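Local coordinates for uncharacterized protein (Bacteroides eggerthii, PDB 4GDZ) that is of unknown function but belongs to the DUF4251 family and folds into a curled antiparallel beta sheet that carries a bound magnesium ion, at residues T145-P148 with N153-T156; T68-V73 with T79-F84; V54-R57 with T61-V64; C118-Q123 with A129-T134. All coordinates share one frame; numbering follows the deposited sequence.

Contact 1 (T145-P148 with N153-T156); sequences TINP and NTMT. With MG (magnesium ion), chain B.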
loop_
_atom_site.group_PDB
_atom_site.type_symbol
_atom_site.label_atom_id
_atom_site.label_comp_id
_atom_site.label_asym_id
_atom_site.label_seq_id
_atom_site.Cartn_x
_atom_site.Cartn_y
_atom_site.Cartn_z
ATOM N N THR A 145 5.386 8.925 8.963
ATOM C CA THR A 145 5.177 10.053 8.062
ATOM C C THR A 145 5.688 11.307 8.707
ATOM O O THR A 145 5.364 11.599 9.879
ATOM C CB THR A 145 3.652 10.190 7.751
ATOM O OG1 THR A 145 3.238 8.957 7.147
ATOM C CG2 THR A 145 3.328 11.399 6.790
ATOM N N ILE A 146 6.484 12.044 7.947
ATOM C CA ILE A 146 7.150 13.257 8.375
ATOM C C ILE A 146 6.638 14.422 7.563
ATOM O O ILE A 146 6.723 14.438 6.312
ATOM C CB ILE A 146 8.701 13.105 8.241
ATOM C CG1 ILE A 146 9.187 11.896 9.083
ATOM C CG2 ILE A 146 9.443 14.390 8.653
ATOM C CD1 ILE A 146 10.358 11.143 8.505
ATOM N N ASN A 147 6.140 15.429 8.272
ATOM C CA ASN A 147 5.525 16.592 7.663
ATOM C C ASN A 147 6.212 17.872 8.126
ATOM O O ASN A 147 5.857 18.404 9.184
ATOM C CB ASN A 147 4.010 16.598 8.006
ATOM C CG ASN A 147 3.248 17.744 7.360
ATOM O OD1 ASN A 147 3.786 18.521 6.592
ATOM N ND2 ASN A 147 1.971 17.859 7.700
ATOM N N PRO A 148 7.173 18.398 7.330
ATOM C CA PRO A 148 7.863 19.633 7.742
ATOM C C PRO A 148 6.946 20.840 7.675
ATOM O O PRO A 148 5.999 20.832 6.923
ATOM C CB PRO A 148 8.993 19.767 6.697
ATOM C CG PRO A 148 9.222 18.367 6.223
ATOM C CD PRO A 148 7.835 17.800 6.148
ATOM N N ASN A 153 3.744 19.235 1.645
ATOM C CA ASN A 153 4.249 17.924 1.302
ATOM C C ASN A 153 4.745 17.120 2.532
ATOM O O ASN A 153 5.038 17.667 3.600
ATOM C CB ASN A 153 5.349 18.051 0.252
ATOM C CG ASN A 153 4.902 18.874 -0.956
ATOM O OD1 ASN A 153 3.747 18.806 -1.374
ATOM N ND2 ASN A 153 5.804 19.666 -1.496
ATOM N N THR A 154 4.796 15.811 2.377
ATOM C CA THR A 154 5.177 14.919 3.451
ATOM C C THR A 154 6.003 13.801 2.831
ATOM O O THR A 154 6.022 13.641 1.605
ATOM C CB THR A 154 3.926 14.351 4.166
ATOM O OG1 THR A 154 3.248 13.503 3.257
ATOM C CG2 THR A 154 2.952 15.453 4.611
HETATM N N MSE A 155 6.693 13.053 3.685
HETATM C CA MSE A 155 7.483 11.893 3.291
HETATM C C MSE A 155 7.115 10.753 4.223
HETATM O O MSE A 155 6.947 10.960 5.427
HETATM C CB MSE A 155 8.977 12.182 3.413
HETATM C CG MSE A 155 9.503 13.152 2.373
HETATM SE SE MSE A 155 11.007 14.188 3.024
HETATM C CE MSE A 155 9.964 14.877 4.583
ATOM N N THR A 156 6.973 9.555 3.663
ATOM C CA THR A 156 6.590 8.351 4.423
ATOM C C THR A 156 7.675 7.304 4.191
ATOM O O THR A 156 8.016 6.985 3.043
ATOM C CB THR A 156 5.179 7.867 4.034
ATOM O OG1 THR A 156 4.215 8.876 4.395
ATOM C CG2 THR A 156 4.789 6.519 4.762
HETATM MG MG MG B . 5.195 19.513 4.995
#
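The end of the beta hairpin formed by strands 141-148 and 155-163 holds a magnesium ion: Asn147 OD1 and Pro148 O come from the end of strand 141-148, and Asn153 O from the loop just before strand 155-163; Asn151 O, in the turn, is a fourth ligand. Magnesium to Asn153 O measures 2.3 Å and to Pro148 O 2.5 Å. The Asn147 side chain, its CG trans to the main-chain nitrogen (chi1 -177°), presents its amide oxygen to the metal, while Thr154 CG2 packs against its CG at 3.6 Å. Behind the site, Ile146 and Met155 form an antiparallel hydrogen-bonded pair: Ile146 N to Met155 O is 2.8 Å and almost straight (172°), and the return bond, Met155 N to Ile146 O, is 3.0 Å. Next along, Thr145 and Thr156 make a non-hydrogen-bonded pair whose side chains share one face and whose hydroxyls meet, OG1 to OG1, at 2.9 Å. Thr145 OG1 also bonds Gln60 NE2 of the second subunit. Valine in place of Thr145 would probably leave both Thr156 OG1 and that neighbouring glutamine without this oxygen partner. On the opposite face Met155, a selenomethionine modelled in two conformers, brings CE near Pro148 CG, a less certain contact. The ligand set contains no carboxylate, only carbonyl and amide oxygens, so any charge balance for the ion probably comes from beyond these four atoms.

Contact 2 (T68-V73 with T79-F84); sequences TNFVLV and TVQVAF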
loop_
_atom_site.group_PDB
_atom_site.type_symbol
_atom_site.label_atom_id
_atom_site.label_comp_id
_atom_site.label_asym_id
_atom_site.label_seq_id
_atom_site.Cartn_x
_atom_site.Cartn_y
_atom_site.Cartn_z
ATOM N N THR A 68 21.215 8.297 7.226
ATOM C CA THR A 68 20.607 9.630 7.120
ATOM C C THR A 68 19.086 9.547 6.940
ATOM O O THR A 68 18.486 10.448 6.370
ATOM C CB THR A 68 21.227 10.400 5.938
ATOM O OG1 THR A 68 21.036 9.643 4.724
ATOM C CG2 THR A 68 22.740 10.629 6.158
ATOM N N ASN A 69 18.460 8.487 7.454
ATOM C CA ASN A 69 17.010 8.315 7.392
ATOM C C ASN A 69 16.492 7.674 8.685
ATOM O O ASN A 69 16.411 6.437 8.819
ATOM C CB ASN A 69 16.623 7.495 6.156
ATOM C CG ASN A 69 16.834 8.254 4.873
ATOM O OD1 ASN A 69 16.046 9.144 4.530
ATOM N ND2 ASN A 69 17.936 7.955 4.172
ATOM N N PHE A 70 16.232 8.517 9.671
ATOM C CA PHE A 70 15.839 8.067 10.985
ATOM C C PHE A 70 15.077 9.126 11.773
ATOM O O PHE A 70 15.139 10.319 11.481
ATOM C CB PHE A 70 17.063 7.594 11.793
ATOM C CG PHE A 70 18.028 8.714 12.126
ATOM C CD1 PHE A 70 17.849 9.466 13.261
ATOM C CD2 PHE A 70 19.078 9.032 11.265
ATOM C CE1 PHE A 70 18.700 10.520 13.540
ATOM C CE2 PHE A 70 19.934 10.073 11.538
ATOM C CZ PHE A 70 19.735 10.823 12.672
ATOM N N VAL A 71 14.377 8.646 12.800
ATOM C CA VAL A 71 13.717 9.486 13.796
ATOM C C VAL A 71 14.178 8.981 15.162
ATOM O O VAL A 71 13.985 7.807 15.525
ATOM C CB VAL A 71 12.168 9.453 13.682
ATOM C CG1 VAL A 71 11.561 10.309 14.800
ATOM C CG2 VAL A 71 11.700 9.954 12.302
ATOM N N LEU A 72 14.830 9.871 15.897
ATOM C CA LEU A 72 15.379 9.581 17.220
ATOM C C LEU A 72 14.681 10.446 18.248
ATOM O O LEU A 72 14.568 11.661 18.069
ATOM C CB LEU A 72 16.878 9.874 17.242
ATOM C CG LEU A 72 17.638 9.569 18.551
ATOM C CD1 LEU A 72 19.075 9.166 18.251
ATOM C CD2 LEU A 72 17.592 10.766 19.463
ATOM N N VAL A 73 14.199 9.820 19.320
ATOM C CA VAL A 73 13.575 10.526 20.417
ATOM C C VAL A 73 14.285 10.058 21.675
ATOM O O VAL A 73 14.445 8.847 21.909
ATOM C CB VAL A 73 12.047 10.288 20.498
ATOM C CG1 VAL A 73 11.485 10.841 21.816
ATOM C CG2 VAL A 73 11.344 10.919 19.286
ATOM N N THR A 79 15.505 14.227 17.088
ATOM C CA THR A 79 16.128 14.530 15.820
ATOM C C THR A 79 15.467 13.678 14.737
ATOM O O THR A 79 15.315 12.459 14.879
ATOM C CB THR A 79 17.642 14.175 15.834
ATOM O OG1 THR A 79 18.278 14.854 16.911
ATOM C CG2 THR A 79 18.333 14.600 14.524
ATOM N N VAL A 80 15.084 14.331 13.671
ATOM C CA VAL A 80 14.674 13.638 12.458
ATOM C C VAL A 80 15.614 14.050 11.345
ATOM O O VAL A 80 15.890 15.235 11.126
ATOM C CB VAL A 80 13.197 13.854 12.082
ATOM C CG1 VAL A 80 12.822 15.318 12.035
ATOM C CG2 VAL A 80 12.886 13.180 10.722
ATOM N N GLN A 81 16.135 13.045 10.655
ATOM C CA GLN A 81 16.922 13.275 9.470
ATOM C C GLN A 81 16.396 12.347 8.366
ATOM O O GLN A 81 16.299 11.151 8.575
ATOM C CB GLN A 81 18.404 13.005 9.719
ATOM C CG GLN A 81 19.283 13.298 8.484
ATOM C CD GLN A 81 20.748 13.420 8.827
ATOM O OE1 GLN A 81 21.413 12.421 9.096
ATOM N NE2 GLN A 81 21.261 14.657 8.835
ATOM N N VAL A 82 16.083 12.919 7.210
ATOM C CA VAL A 82 15.648 12.174 6.016
ATOM C C VAL A 82 16.442 12.725 4.845
ATOM O O VAL A 82 16.586 13.932 4.713
ATOM C CB VAL A 82 14.124 12.329 5.753
ATOM C CG1 VAL A 82 13.723 11.646 4.421
ATOM C CG2 VAL A 82 13.321 11.759 6.929
ATOM N N ALA A 83 16.975 11.837 4.010
ATOM C CA ALA A 83 17.713 12.224 2.821
ATOM C C ALA A 83 17.783 11.029 1.894
ATOM O O ALA A 83 18.474 10.044 2.184
ATOM C CB ALA A 83 19.128 12.747 3.122
ATOM N N PHE A 84 17.046 11.121 0.794
ATOM C CA PHE A 84 17.003 10.034 -0.200
ATOM C C PHE A 84 17.167 10.627 -1.594
ATOM O O PHE A 84 16.703 11.745 -1.897
ATOM C CB PHE A 84 15.740 9.177 -0.050
ATOM C CG PHE A 84 14.453 9.935 -0.137
ATOM C CD1 PHE A 84 13.828 10.147 -1.376
ATOM C CD2 PHE A 84 13.819 10.393 1.008
ATOM C CE1 PHE A 84 12.631 10.813 -1.445
ATOM C CE2 PHE A 84 12.625 11.089 0.938
ATOM C CZ PHE A 84 12.031 11.313 -0.294
#
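Phe70 and Gln81 set a ring against an amide, their planes 73° apart. Gln81 OE1 approaches obliquely, 3.7 Å from Phe70 CE2, and Gln81 CB also lies close to Phe70 CE2 and CZ. Phe70 CG sits between its backbone N and carbonyl carbon (chi1 66°), which brings the end of the ring close to Gln81 on the neighbouring strand. At the Phe84 ring, Asn69 OD1 lies near the ring plane, at the edge. The amide of Asn69 spans the backbone of Ala83: OD1 accepts from Ala83 N at 2.9 Å, the donor standing well above the carbonyl plane, and ND2 gives to Ala83 O at 2.9 Å, with that oxygen close to the amide's own plane. Asn69 ND2 also bonds Thr65 O. Replacing Asn69 with alanine would probably leave the N-H and C=O of Ala83 without these partners and weaken the join between the strands here. Further along, residues 70-73 and 79-84 pair regularly within the hairpin of strands 61-74 and 77-85, their axes 175° apart. Phe70 pairs with Gln81 and Leu72 with Thr79, Leu72 N to Thr79 O being 2.8 Å. On the other face Val71 CG2 meets Val80 CG2 at 3.8 Å. Thr68 O, though 3.1 Å from Ala83 N, has a poor angle for bonding; the side-chain amide of Asn69 thus takes over the pairing where the backbone of its strand departs from regular geometry.

Contact 3 (V54-R57 with T61-V64); sequences VMFR and TAFV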
loop_
_atom_site.group_PDB
_atom_site.type_symbol
_atom_site.label_atom_id
_atom_site.label_comp_id
_atom_site.label_asym_id
_atom_site.label_seq_id
_atom_site.Cartn_x
_atom_site.Cartn_y
_atom_site.Cartn_z
ATOM N N VAL A 54 11.660 4.318 1.454
ATOM C CA VAL A 54 10.708 5.375 1.254
ATOM C C VAL A 54 9.533 4.793 0.473
ATOM O O VAL A 54 9.694 3.945 -0.434
ATOM C CB VAL A 54 11.355 6.623 0.585
ATOM C CG1 VAL A 54 12.036 6.262 -0.721
ATOM C CG2 VAL A 54 10.294 7.697 0.359
HETATM N N MSE A 55 8.334 5.211 0.876
HETATM C CA MSE A 55 7.105 4.740 0.296
HETATM C C MSE A 55 6.401 5.830 -0.496
HETATM O O MSE A 55 6.240 6.956 -0.019
HETATM C CB MSE A 55 6.201 4.215 1.413
HETATM C CG MSE A 55 6.878 3.075 2.213
HETATM SE SE MSE A 55 5.935 2.709 3.906
HETATM C CE MSE A 55 4.037 2.662 3.260
ATOM N N PHE A 56 5.990 5.490 -1.722
ATOM C CA PHE A 56 5.338 6.441 -2.629
ATOM C C PHE A 56 3.821 6.244 -2.645
ATOM O O PHE A 56 3.323 5.152 -2.416
ATOM C CB PHE A 56 5.938 6.326 -4.062
ATOM C CG PHE A 56 7.422 6.569 -4.086
ATOM C CD1 PHE A 56 7.931 7.863 -4.080
ATOM C CD2 PHE A 56 8.306 5.515 -3.988
ATOM C CE1 PHE A 56 9.297 8.090 -4.026
ATOM C CE2 PHE A 56 9.660 5.729 -3.946
ATOM C CZ PHE A 56 10.168 7.017 -3.951
ATOM N N ARG A 57 3.112 7.317 -2.981
ATOM C CA ARG A 57 1.632 7.372 -2.962
ATOM C C ARG A 57 1.019 6.324 -3.904
ATOM O O ARG A 57 -0.048 5.793 -3.639
ATOM C CB ARG A 57 1.180 8.778 -3.416
ATOM C CG ARG A 57 0.091 9.462 -2.617
ATOM C CD ARG A 57 -0.053 10.913 -3.077
ATOM N NE ARG A 57 -0.215 10.995 -4.529
ATOM C CZ ARG A 57 -0.475 12.111 -5.206
ATOM N NH1 ARG A 57 -0.627 13.272 -4.577
ATOM N NH2 ARG A 57 -0.593 12.057 -6.525
ATOM N N THR A 61 7.867 1.580 -3.773
ATOM C CA THR A 61 8.839 1.891 -2.732
ATOM C C THR A 61 10.211 2.077 -3.412
ATOM O O THR A 61 10.374 1.738 -4.576
ATOM C CB THR A 61 8.998 0.742 -1.737
ATOM O OG1 THR A 61 9.484 -0.366 -2.467
ATOM C CG2 THR A 61 7.651 0.354 -1.045
ATOM N N ALA A 62 11.170 2.667 -2.701
ATOM C CA ALA A 62 12.588 2.637 -3.096
ATOM C C ALA A 62 13.388 2.480 -1.826
ATOM O O ALA A 62 12.979 2.991 -0.765
ATOM C CB ALA A 62 12.995 3.930 -3.807
ATOM N N PHE A 63 14.518 1.797 -1.894
ATOM C CA PHE A 63 15.377 1.675 -0.689
ATOM C C PHE A 63 16.167 2.951 -0.411
ATOM O O PHE A 63 16.380 3.752 -1.309
ATOM C CB PHE A 63 16.296 0.473 -0.770
ATOM C CG PHE A 63 17.143 0.420 -2.017
ATOM C CD1 PHE A 63 18.318 1.169 -2.119
ATOM C CD2 PHE A 63 16.770 -0.392 -3.071
ATOM C CE1 PHE A 63 19.116 1.082 -3.254
ATOM C CE2 PHE A 63 17.565 -0.479 -4.209
ATOM C CZ PHE A 63 18.722 0.285 -4.295
ATOM N N VAL A 64 16.544 3.150 0.856
ATOM C CA VAL A 64 17.263 4.344 1.315
ATOM C C VAL A 64 18.295 3.884 2.348
ATOM O O VAL A 64 18.182 2.806 2.895
ATOM C CB VAL A 64 16.376 5.437 1.961
ATOM C CG1 VAL A 64 15.302 5.940 0.995
ATOM C CG2 VAL A 64 15.798 4.980 3.313
#
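Two backbone hydrogen bonds join Val54 and Ala62 as an antiparallel hydrogen-bonded pair: Val54 N to Ala62 O is 2.9 Å, and Ala62 N returns to Val54 O at 3.0 Å. Val54 O has a second, weaker visitor in the CA-H of Thr61, with Thr61 CA 3.2 Å away. Met55 and Thr61 follow as a non-hydrogen-bonded pair, CA to CA 4.5 Å, and beyond Met55 the chain leaves the strand and turns back to Thr61. The arrangement is the turn end of the beta hairpin made by strands 46-55 and 61-74, the first two strands of the sheet along the chain. Apolar contacts collect on the face of Val54 and Ala62. Val54 CG1, wedged between the two main-chain branches (chi1 55°), reaches Ala62 CB at 4.0 Å and Val64 CG1 at 3.7 Å, the two valine side chains crossing at about a right angle. Phe84, from strand 77-85, touches both valines. The aromatic contact is made edge-on: Phe56 directs its ring rim at the Thr61-Ala62 backbone, CE2 lying 3.6 Å from Ala62 N, with Ala62 CB also in the ring plane. Tyr88 stacks on the Phe56 ring, and Ala62 packs on Asn117 of the third subunit.

Contact 4 (C118-Q123 with A129-T134); sequences CSFSIQ and AQIFLT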
loop_
_atom_site.group_PDB
_atom_site.type_symbol
_atom_site.label_atom_id
_atom_site.label_comp_id
_atom_site.label_asym_id
_atom_site.label_seq_id
_atom_site.Cartn_x
_atom_site.Cartn_y
_atom_site.Cartn_z
ATOM N N CYS A 118 0.940 6.668 17.040
ATOM C CA CYS A 118 1.548 7.726 17.846
ATOM C C CYS A 118 1.860 8.964 17.000
ATOM O O CYS A 118 2.278 8.821 15.862
ATOM C CB CYS A 118 2.851 7.182 18.452
ATOM S SG CYS A 118 3.825 8.349 19.443
ATOM N N SER A 119 1.725 10.155 17.570
ATOM C CA SER A 119 2.133 11.385 16.888
ATOM C C SER A 119 2.891 12.254 17.849
ATOM O O SER A 119 2.715 12.162 19.086
ATOM C CB SER A 119 0.927 12.151 16.275
ATOM O OG SER A 119 0.141 12.808 17.257
ATOM N N PHE A 120 3.713 13.117 17.280
ATOM C CA PHE A 120 4.474 14.099 18.037
ATOM C C PHE A 120 5.108 15.074 17.057
ATOM O O PHE A 120 5.117 14.832 15.841
ATOM C CB PHE A 120 5.532 13.440 18.955
ATOM C CG PHE A 120 6.533 12.577 18.239
ATOM C CD1 PHE A 120 6.274 11.242 18.017
ATOM C CD2 PHE A 120 7.754 13.101 17.814
ATOM C CE1 PHE A 120 7.185 10.440 17.350
ATOM C CE2 PHE A 120 8.673 12.295 17.169
ATOM C CZ PHE A 120 8.381 10.972 16.925
ATOM N N SER A 121 5.585 16.201 17.581
ATOM C CA SER A 121 6.343 17.171 16.801
ATOM C C SER A 121 7.761 17.337 17.340
ATOM O O SER A 121 7.996 17.204 18.537
ATOM C CB SER A 121 5.634 18.529 16.774
ATOM O OG SER A 121 4.574 18.455 15.827
ATOM N N ILE A 122 8.690 17.589 16.423
ATOM C CA ILE A 122 10.081 17.973 16.756
ATOM C C ILE A 122 10.231 19.415 16.333
ATOM O O ILE A 122 9.980 19.744 15.169
ATOM C CB ILE A 122 11.114 17.077 16.048
ATOM C CG1 ILE A 122 10.934 15.622 16.494
ATOM C CG2 ILE A 122 12.547 17.551 16.344
ATOM C CD1 ILE A 122 11.860 14.648 15.810
ATOM N N GLN A 123 10.590 20.281 17.280
ATOM C CA GLN A 123 10.714 21.730 17.029
ATOM C C GLN A 123 12.188 22.145 17.018
ATOM O O GLN A 123 12.883 22.029 18.027
ATOM C CB GLN A 123 9.983 22.533 18.117
ATOM C CG GLN A 123 10.123 24.063 17.994
ATOM C CD GLN A 123 9.342 24.633 16.824
ATOM O OE1 GLN A 123 8.137 24.453 16.756
ATOM N NE2 GLN A 123 10.028 25.304 15.893
ATOM N N ALA A 129 8.812 19.661 12.407
ATOM C CA ALA A 129 8.203 18.566 11.642
ATOM C C ALA A 129 7.200 17.866 12.542
ATOM O O ALA A 129 7.486 17.595 13.705
ATOM C CB ALA A 129 9.245 17.548 11.136
ATOM N N GLN A 130 6.027 17.583 11.980
ATOM C CA GLN A 130 5.020 16.736 12.617
ATOM C C GLN A 130 5.180 15.277 12.156
ATOM O O GLN A 130 5.348 14.994 10.966
ATOM C CB GLN A 130 3.629 17.258 12.306
ATOM C CG GLN A 130 2.557 16.478 13.049
ATOM C CD GLN A 130 1.254 17.205 12.972
ATOM O OE1 GLN A 130 0.702 17.375 11.887
ATOM N NE2 GLN A 130 0.779 17.672 14.110
ATOM N N ILE A 131 5.187 14.371 13.124
ATOM C CA ILE A 131 5.545 12.964 12.934
ATOM C C ILE A 131 4.347 12.076 13.306
ATOM O O ILE A 131 3.758 12.276 14.365
ATOM C CB ILE A 131 6.712 12.564 13.870
ATOM C CG1 ILE A 131 7.852 13.618 13.854
ATOM C CG2 ILE A 131 7.209 11.165 13.518
ATOM C CD1 ILE A 131 8.542 13.804 12.522
ATOM N N PHE A 132 4.029 11.101 12.474
ATOM C CA PHE A 132 3.013 10.088 12.769
ATOM C C PHE A 132 3.659 8.726 12.565
ATOM O O PHE A 132 4.195 8.440 11.511
ATOM C CB PHE A 132 1.783 10.244 11.869
ATOM C CG PHE A 132 0.714 9.174 12.083
ATOM C CD1 PHE A 132 0.044 9.059 13.307
ATOM C CD2 PHE A 132 0.445 8.237 11.103
ATOM C CE1 PHE A 132 -0.900 8.070 13.527
ATOM C CE2 PHE A 132 -0.519 7.262 11.307
ATOM C CZ PHE A 132 -1.187 7.171 12.526
ATOM N N LEU A 133 3.595 7.887 13.586
ATOM C CA LEU A 133 4.287 6.600 13.608
ATOM C C LEU A 133 3.300 5.503 13.961
ATOM O O LEU A 133 2.497 5.651 14.892
ATOM C CB LEU A 133 5.437 6.681 14.629
ATOM C CG LEU A 133 6.320 5.481 14.980
ATOM C CD1 LEU A 133 7.496 5.977 15.805
ATOM C CD2 LEU A 133 5.537 4.446 15.767
ATOM N N THR A 134 3.359 4.388 13.222
ATOM C CA THR A 134 2.488 3.252 13.458
ATOM C C THR A 134 3.345 1.992 13.591
ATOM O O THR A 134 4.347 1.834 12.891
ATOM C CB THR A 134 1.461 3.041 12.331
ATOM O OG1 THR A 134 2.173 2.841 11.102
ATOM C CG2 THR A 134 0.518 4.245 12.236
HETATM O O HOH W 1 2.168 17.437 16.648
#
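Cys118 O takes a nearly straight hydrogen bond from Leu133 N at 2.8 Å and a weaker CA-H...O contact from Phe132, whose CA is 3.4 Å away. Ile131 N gives a bond of the same length, 2.8 Å, to Phe120 O, and Ile122 N reaches Ala129 O at 3.0 Å. Alternate residues of strands 116-123 and 128-135 pair in this way to make a regular antiparallel hairpin, the axes of residues 118-123 and 129-134 lying 156° apart. It lies in the sheet between strands 102-110 and 141-148. Its two faces differ. On one, a first torsion of 58° in Phe120, with CG flanked by both main-chain neighbours, lays the ring against Ile131; Ile131 CB stands over one ring face, 14° off the normal, in a CH-pi contact. Phe120 CZ is 3.6 Å from Ile131 CG2, although Ile131 has a second conformer and its branches are less surely placed. Val71 and Val73 pack against the same phenylalanine. On the other face a water bridges Ser121 OG and Gln130 NE2, accepting from Gln130 NE2 at 2.9 Å. Phe132, also on that side, meets Tyr88 of the second subunit edge-to-face, while Ser119 CB lies at its ring edge.

How the contacts relate
Each of the four contacts joins the two strands of a beta hairpin of one antiparallel sheet, and they follow one another along the chain in the order 3, 2, 4, 1. Contacts 2 and 3 share strand 61-74. Strands 46-55 and 155-163 lie side by side, joining contact 3 to contact 1; strands 128-135 and 141-148 join contact 4 to contact 1. Contact 2 has its centre about 12 Å from those of contacts 1 and 4. Packing between strands that are not neighbours, Val80 on Ile146 and Val71 on Phe120, shows that the sheet curls round a shared interior, with the magnesium site at the turn of the last hairpin. Contacts 3 and 4, about 19 Å apart by centres, do not touch, but both, like contact 1, meet the second subunit.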